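Local coordinates for protein D-alanyl transferase DltD (Enterococcus faecalis, PDB 6O93) that probably transfers D-alanine in the D-alanylation of lipoteichoic acid, a step in building the Gram-positive cell wall, at residues I235-F246 against R341-W352. Residues are numbered along the deposited sequence; the frame is centred on the assembly and turned at random.
Sequences INNNKFEISNGF and RYFMADTIHLGW. With PO4 (phosphate ion), chain G.
The ring of Phe246 lies flat against Asp346: CB of Asp346 sits over the ring centre, 3.6 Å from the centroid, in a CH-pi contact, and the carboxylate stacks on the same ring with the planes 20° apart. From the first turn of helix 244-251 this broad apolar face reaches the loop because chi1 of Phe246 (-171°) turns CG away from the backbone N. Thr347 meets the ring obliquely through OG1, which also donates to a phosphate ion, probably from the crystallisation liquor, while its CG2 touches Ile242 CD1 at 3.6 Å. Asp346 OD1 accepts three bonds, from the backbone N of Ile348 and of His349, an Asx turn and an Asx motif, and from His349 ND1 at 2.8 Å, nearly in the imidazole plane. His349 NE2 in turn bonds Ser47 OG, an arrangement consistent with the Ser-His-Asp triad of SGNH hydrolases, the clan to which DltD belongs. Next to Asp346 in the chain, Ala345 O is gripped twice by Ser243, through N at 3.1 Å and OG at 2.6 Å; a small hydroxyl suits this place, where OG also nears Trp352 CH2. Branched, apolar Ile235 can meet two rings, CD1 at the edge of Tyr342 and CG2 against the Trp352 indole. Glu241, long and extended beyond CG, spans to the other loop: OE1 accepts from Tyr342 N at 3.1 Å, while OE2 takes a weak bond from Arg341 NE within a salt bridge and also pairs with Arg300.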
loop_
_atom_site.group_PDB
_atom_site.type_symbol
_atom_site.label_atom_id
_atom_site.label_comp_id
_atom_site.label_asym_id
_atom_site.label_seq_id
_atom_site.Cartn_x
_atom_site.Cartn_y
_atom_site.Cartn_z
ATOM N N ILE A 235 -8.410 -21.146 -13.049
ATOM C CA ILE A 235 -9.269 -20.138 -13.663
ATOM C C ILE A 235 -10.141 -20.788 -14.729
ATOM O O ILE A 235 -10.526 -20.141 -15.710
ATOM C CB ILE A 235 -8.435 -18.989 -14.264
ATOM C CG1 ILE A 235 -7.540 -19.506 -15.396
ATOM C CG2 ILE A 235 -7.594 -18.324 -13.184
ATOM C CD1 ILE A 235 -6.628 -18.448 -15.993
ATOM N N ASN A 236 -10.476 -22.064 -14.536
ATOM C CA ASN A 236 -11.126 -22.847 -15.578
ATOM C C ASN A 236 -12.650 -22.814 -15.520
ATOM O O ASN A 236 -13.292 -23.340 -16.436
ATOM C CB ASN A 236 -10.651 -24.305 -15.511
ATOM C CG ASN A 236 -10.932 -24.954 -14.168
ATOM O OD1 ASN A 236 -11.725 -24.450 -13.373
ATOM N ND2 ASN A 236 -10.282 -26.082 -13.910
ATOM N N ASN A 237 -13.250 -22.221 -14.488
ATOM C CA ASN A 237 -14.705 -22.183 -14.380
ATOM C C ASN A 237 -15.313 -20.930 -14.997
ATOM O O ASN A 237 -16.510 -20.687 -14.820
ATOM C CB ASN A 237 -15.141 -22.310 -12.913
ATOM C CG ASN A 237 -14.866 -21.058 -12.096
ATOM O OD1 ASN A 237 -14.411 -20.036 -12.614
ATOM N ND2 ASN A 237 -15.157 -21.132 -10.802
ATOM N N ASN A 238 -14.524 -20.136 -15.715
ATOM C CA ASN A 238 -15.025 -18.928 -16.356
ATOM C C ASN A 238 -14.086 -18.562 -17.496
ATOM O O ASN A 238 -12.991 -19.115 -17.630
ATOM C CB ASN A 238 -15.148 -17.775 -15.354
ATOM C CG ASN A 238 -13.809 -17.356 -14.784
ATOM O OD1 ASN A 238 -13.076 -16.580 -15.398
ATOM N ND2 ASN A 238 -13.481 -17.867 -13.604
ATOM N N LYS A 239 -14.525 -17.608 -18.314
ATOM C CA LYS A 239 -13.793 -17.200 -19.505
ATOM C C LYS A 239 -12.996 -15.918 -19.314
ATOM O O LYS A 239 -12.343 -15.469 -20.262
ATOM C CB LYS A 239 -14.760 -17.021 -20.680
ATOM C CG LYS A 239 -15.889 -16.038 -20.404
ATOM C CD LYS A 239 -16.699 -15.751 -21.656
ATOM C CE LYS A 239 -17.885 -14.849 -21.355
ATOM N NZ LYS A 239 -18.619 -14.456 -22.590
ATOM N N PHE A 240 -13.028 -15.318 -18.124
ATOM C CA PHE A 240 -12.355 -14.051 -17.875
ATOM C C PHE A 240 -10.988 -14.225 -17.229
ATOM O O PHE A 240 -10.377 -13.231 -16.822
ATOM C CB PHE A 240 -13.234 -13.156 -16.999
ATOM C CG PHE A 240 -14.591 -12.886 -17.585
ATOM C CD1 PHE A 240 -14.758 -11.919 -18.560
ATOM C CD2 PHE A 240 -15.698 -13.602 -17.161
ATOM C CE1 PHE A 240 -16.006 -11.670 -19.104
ATOM C CE2 PHE A 240 -16.947 -13.358 -17.701
ATOM C CZ PHE A 240 -17.101 -12.391 -18.672
ATOM N N GLU A 241 -10.490 -15.457 -17.131
ATOM C CA GLU A 241 -9.214 -15.739 -16.472
ATOM C C GLU A 241 -9.216 -15.236 -15.029
ATOM O O GLU A 241 -8.215 -14.716 -14.532
ATOM C CB GLU A 241 -8.039 -15.140 -17.249
ATOM C CG GLU A 241 -7.745 -15.840 -18.570
ATOM C CD GLU A 241 -6.409 -15.430 -19.167
ATOM O OE1 GLU A 241 -5.645 -14.710 -18.488
ATOM O OE2 GLU A 241 -6.120 -15.834 -20.314
ATOM N N ILE A 242 -10.351 -15.397 -14.351
ATOM C CA ILE A 242 -10.501 -15.020 -12.949
ATOM C C ILE A 242 -10.451 -16.281 -12.099
ATOM O O ILE A 242 -10.943 -17.340 -12.510
ATOM C CB ILE A 242 -11.814 -14.247 -12.720
ATOM C CG1 ILE A 242 -11.776 -12.909 -13.464
ATOM C CG2 ILE A 242 -12.053 -14.029 -11.230
ATOM C CD1 ILE A 242 -13.111 -12.188 -13.510
ATOM N N SER A 243 -9.853 -16.172 -10.913
ATOM C CA SER A 243 -9.771 -17.313 -10.010
ATOM C C SER A 243 -11.160 -17.880 -9.745
ATOM O O SER A 243 -12.139 -17.140 -9.616
ATOM C CB SER A 243 -9.106 -16.904 -8.695
ATOM O OG SER A 243 -7.755 -16.532 -8.903
ATOM N N ASN A 244 -11.238 -19.210 -9.661
ATOM C CA ASN A 244 -12.530 -19.881 -9.547
ATOM C C ASN A 244 -13.315 -19.379 -8.342
ATOM O O ASN A 244 -14.490 -19.012 -8.463
ATOM C CB ASN A 244 -12.327 -21.395 -9.459
ATOM C CG ASN A 244 -11.814 -21.991 -10.754
ATOM O OD1 ASN A 244 -11.983 -21.413 -11.827
ATOM N ND2 ASN A 244 -11.186 -23.157 -10.660
ATOM N N GLY A 245 -12.684 -19.361 -7.167
ATOM C CA GLY A 245 -13.383 -18.922 -5.968
ATOM C C GLY A 245 -13.874 -17.492 -6.075
ATOM O O GLY A 245 -15.035 -17.195 -5.786
ATOM N N PHE A 246 -12.990 -16.583 -6.491
ATOM C CA PHE A 246 -13.378 -15.189 -6.661
ATOM C C PHE A 246 -14.553 -15.059 -7.624
ATOM O O PHE A 246 -15.463 -14.251 -7.403
ATOM C CB PHE A 246 -12.174 -14.386 -7.161
ATOM C CG PHE A 246 -12.386 -12.895 -7.170
ATOM C CD1 PHE A 246 -13.099 -12.285 -8.192
ATOM C CD2 PHE A 246 -11.845 -12.101 -6.171
ATOM C CE1 PHE A 246 -13.282 -10.914 -8.205
ATOM C CE2 PHE A 246 -12.025 -10.732 -6.182
ATOM C CZ PHE A 246 -12.744 -10.139 -7.201
ATOM N N ARG A 341 -1.653 -12.782 -20.306
ATOM C CA ARG A 341 -2.435 -13.865 -19.727
ATOM C C ARG A 341 -1.841 -14.311 -18.396
ATOM O O ARG A 341 -0.620 -14.347 -18.221
ATOM C CB ARG A 341 -2.495 -15.046 -20.695
ATOM C CG ARG A 341 -2.979 -14.676 -22.088
ATOM C CD ARG A 341 -2.994 -15.882 -23.011
ATOM N NE ARG A 341 -3.912 -16.916 -22.543
ATOM C CZ ARG A 341 -4.174 -18.039 -23.204
ATOM N NH1 ARG A 341 -3.589 -18.281 -24.371
ATOM N NH2 ARG A 341 -5.025 -18.924 -22.698
ATOM N N TYR A 342 -2.720 -14.652 -17.453
ATOM C CA TYR A 342 -2.336 -15.156 -16.136
ATOM C C TYR A 342 -1.578 -14.117 -15.316
ATOM O O TYR A 342 -0.934 -14.459 -14.317
ATOM C CB TYR A 342 -1.504 -16.437 -16.262
ATOM C CG TYR A 342 -2.053 -17.419 -17.272
ATOM C CD1 TYR A 342 -3.315 -17.977 -17.110
ATOM C CD2 TYR A 342 -1.312 -17.789 -18.385
ATOM C CE1 TYR A 342 -3.823 -18.874 -18.031
ATOM C CE2 TYR A 342 -1.811 -18.687 -19.312
ATOM C CZ TYR A 342 -3.067 -19.225 -19.130
ATOM O OH TYR A 342 -3.568 -20.118 -20.050
ATOM N N PHE A 343 -1.650 -12.847 -15.718
ATOM C CA PHE A 343 -0.963 -11.782 -14.994
ATOM C C PHE A 343 -1.689 -11.432 -13.700
ATOM O O PHE A 343 -1.050 -11.193 -12.668
ATOM C CB PHE A 343 -0.847 -10.549 -15.892
ATOM C CG PHE A 343 0.279 -9.621 -15.524
ATOM C CD1 PHE A 343 1.565 -9.857 -15.982
ATOM C CD2 PHE A 343 0.047 -8.504 -14.742
ATOM C CE1 PHE A 343 2.604 -9.001 -15.656
ATOM C CE2 PHE A 343 1.080 -7.643 -14.414
ATOM C CZ PHE A 343 2.361 -7.893 -14.874
ATOM N N MET A 344 -3.015 -11.406 -13.739
ATOM C CA MET A 344 -3.832 -11.042 -12.595
ATOM C C MET A 344 -4.427 -12.288 -11.952
ATOM O O MET A 344 -4.628 -13.313 -12.606
ATOM C CB MET A 344 -4.955 -10.092 -13.019
ATOM C CG MET A 344 -4.469 -8.863 -13.767
ATOM S SD MET A 344 -3.292 -7.898 -12.807
ATOM C CE MET A 344 -4.375 -7.107 -11.616
ATOM N N ALA A 345 -4.701 -12.188 -10.650
ATOM C CA ALA A 345 -5.372 -13.271 -9.943
ATOM C C ALA A 345 -6.873 -13.242 -10.178
ATOM O O ALA A 345 -7.523 -14.292 -10.164
ATOM C CB ALA A 345 -5.079 -13.188 -8.444
ATOM N N ASP A 346 -7.434 -12.057 -10.398
ATOM C CA ASP A 346 -8.866 -11.915 -10.613
ATOM C C ASP A 346 -9.131 -10.660 -11.436
ATOM O O ASP A 346 -8.577 -10.510 -12.529
ATOM C CB ASP A 346 -9.604 -11.886 -9.270
ATOM C CG ASP A 346 -8.945 -10.964 -8.261
ATOM O OD1 ASP A 346 -8.795 -9.758 -8.552
ATOM O OD2 ASP A 346 -8.579 -11.449 -7.169
ATOM N N THR A 347 -9.958 -9.747 -10.928
ATOM C CA THR A 347 -10.333 -8.580 -11.716
ATOM C C THR A 347 -9.297 -7.468 -11.614
ATOM O O THR A 347 -8.963 -6.841 -12.625
ATOM C CB THR A 347 -11.703 -8.069 -11.273
ATOM O OG1 THR A 347 -11.714 -7.901 -9.850
ATOM C CG2 THR A 347 -12.797 -9.049 -11.680
ATOM N N ILE A 348 -8.767 -7.215 -10.418
ATOM C CA ILE A 348 -7.924 -6.042 -10.211
ATOM C C ILE A 348 -6.678 -6.368 -9.398
ATOM O O ILE A 348 -5.806 -5.511 -9.224
ATOM C CB ILE A 348 -8.724 -4.918 -9.525
ATOM C CG1 ILE A 348 -9.253 -5.389 -8.167
ATOM C CG2 ILE A 348 -9.873 -4.461 -10.416
ATOM C CD1 ILE A 348 -9.889 -4.285 -7.350
ATOM N N HIS A 349 -6.575 -7.596 -8.897
ATOM C CA HIS A 349 -5.495 -7.979 -7.995
ATOM C C HIS A 349 -4.406 -8.733 -8.750
ATOM O O HIS A 349 -4.700 -9.658 -9.514
ATOM C CB HIS A 349 -6.031 -8.837 -6.849
ATOM C CG HIS A 349 -7.059 -8.143 -6.013
ATOM N ND1 HIS A 349 -8.412 -8.349 -6.173
ATOM C CD2 HIS A 349 -6.931 -7.236 -5.017
ATOM C CE1 HIS A 349 -9.074 -7.602 -5.305
ATOM N NE2 HIS A 349 -8.198 -6.917 -4.593
ATOM N N LEU A 350 -3.152 -8.333 -8.527
ATOM C CA LEU A 350 -2.019 -9.027 -9.121
ATOM C C LEU A 350 -2.081 -10.513 -8.803
ATOM O O LEU A 350 -2.526 -10.922 -7.726
ATOM C CB LEU A 350 -0.701 -8.444 -8.602
ATOM C CG LEU A 350 -0.287 -7.078 -9.151
ATOM C CD1 LEU A 350 0.835 -6.489 -8.308
ATOM C CD2 LEU A 350 0.141 -7.193 -10.603
ATOM N N GLY A 351 -1.615 -11.325 -9.752
ATOM C CA GLY A 351 -1.664 -12.765 -9.647
ATOM C C GLY A 351 -0.347 -13.405 -10.050
ATOM O O GLY A 351 0.722 -12.797 -9.974
ATOM N N TRP A 352 -0.454 -14.655 -10.498
ATOM C CA TRP A 352 0.694 -15.527 -10.724
ATOM C C TRP A 352 1.817 -14.839 -11.493
ATOM O O TRP A 352 2.890 -14.592 -10.936
ATOM C CB TRP A 352 0.246 -16.790 -11.464
ATOM C CG TRP A 352 -0.820 -17.552 -10.736
ATOM C CD1 TRP A 352 -0.636 -18.550 -9.825
ATOM C CD2 TRP A 352 -2.235 -17.373 -10.853
ATOM N NE1 TRP A 352 -1.848 -19.004 -9.367
ATOM C CE2 TRP A 352 -2.847 -18.297 -9.984
ATOM C CE3 TRP A 352 -3.046 -16.520 -11.609
ATOM C CZ2 TRP A 352 -4.231 -18.393 -9.850
ATOM C CZ3 TRP A 352 -4.418 -16.617 -11.474
ATOM C CH2 TRP A 352 -4.996 -17.546 -10.602
HETATM P P PO4 G . -14.175 -5.113 -10.139
HETATM O O1 PO4 G . -14.152 -3.808 -9.376
HETATM O O2 PO4 G . -13.414 -6.162 -9.362
HETATM O O3 PO4 G . -13.532 -4.913 -11.489
HETATM O O4 PO4 G . -15.604 -5.567 -10.325
HETATM O O HOH W 1 -5.564 -14.278 -15.041
#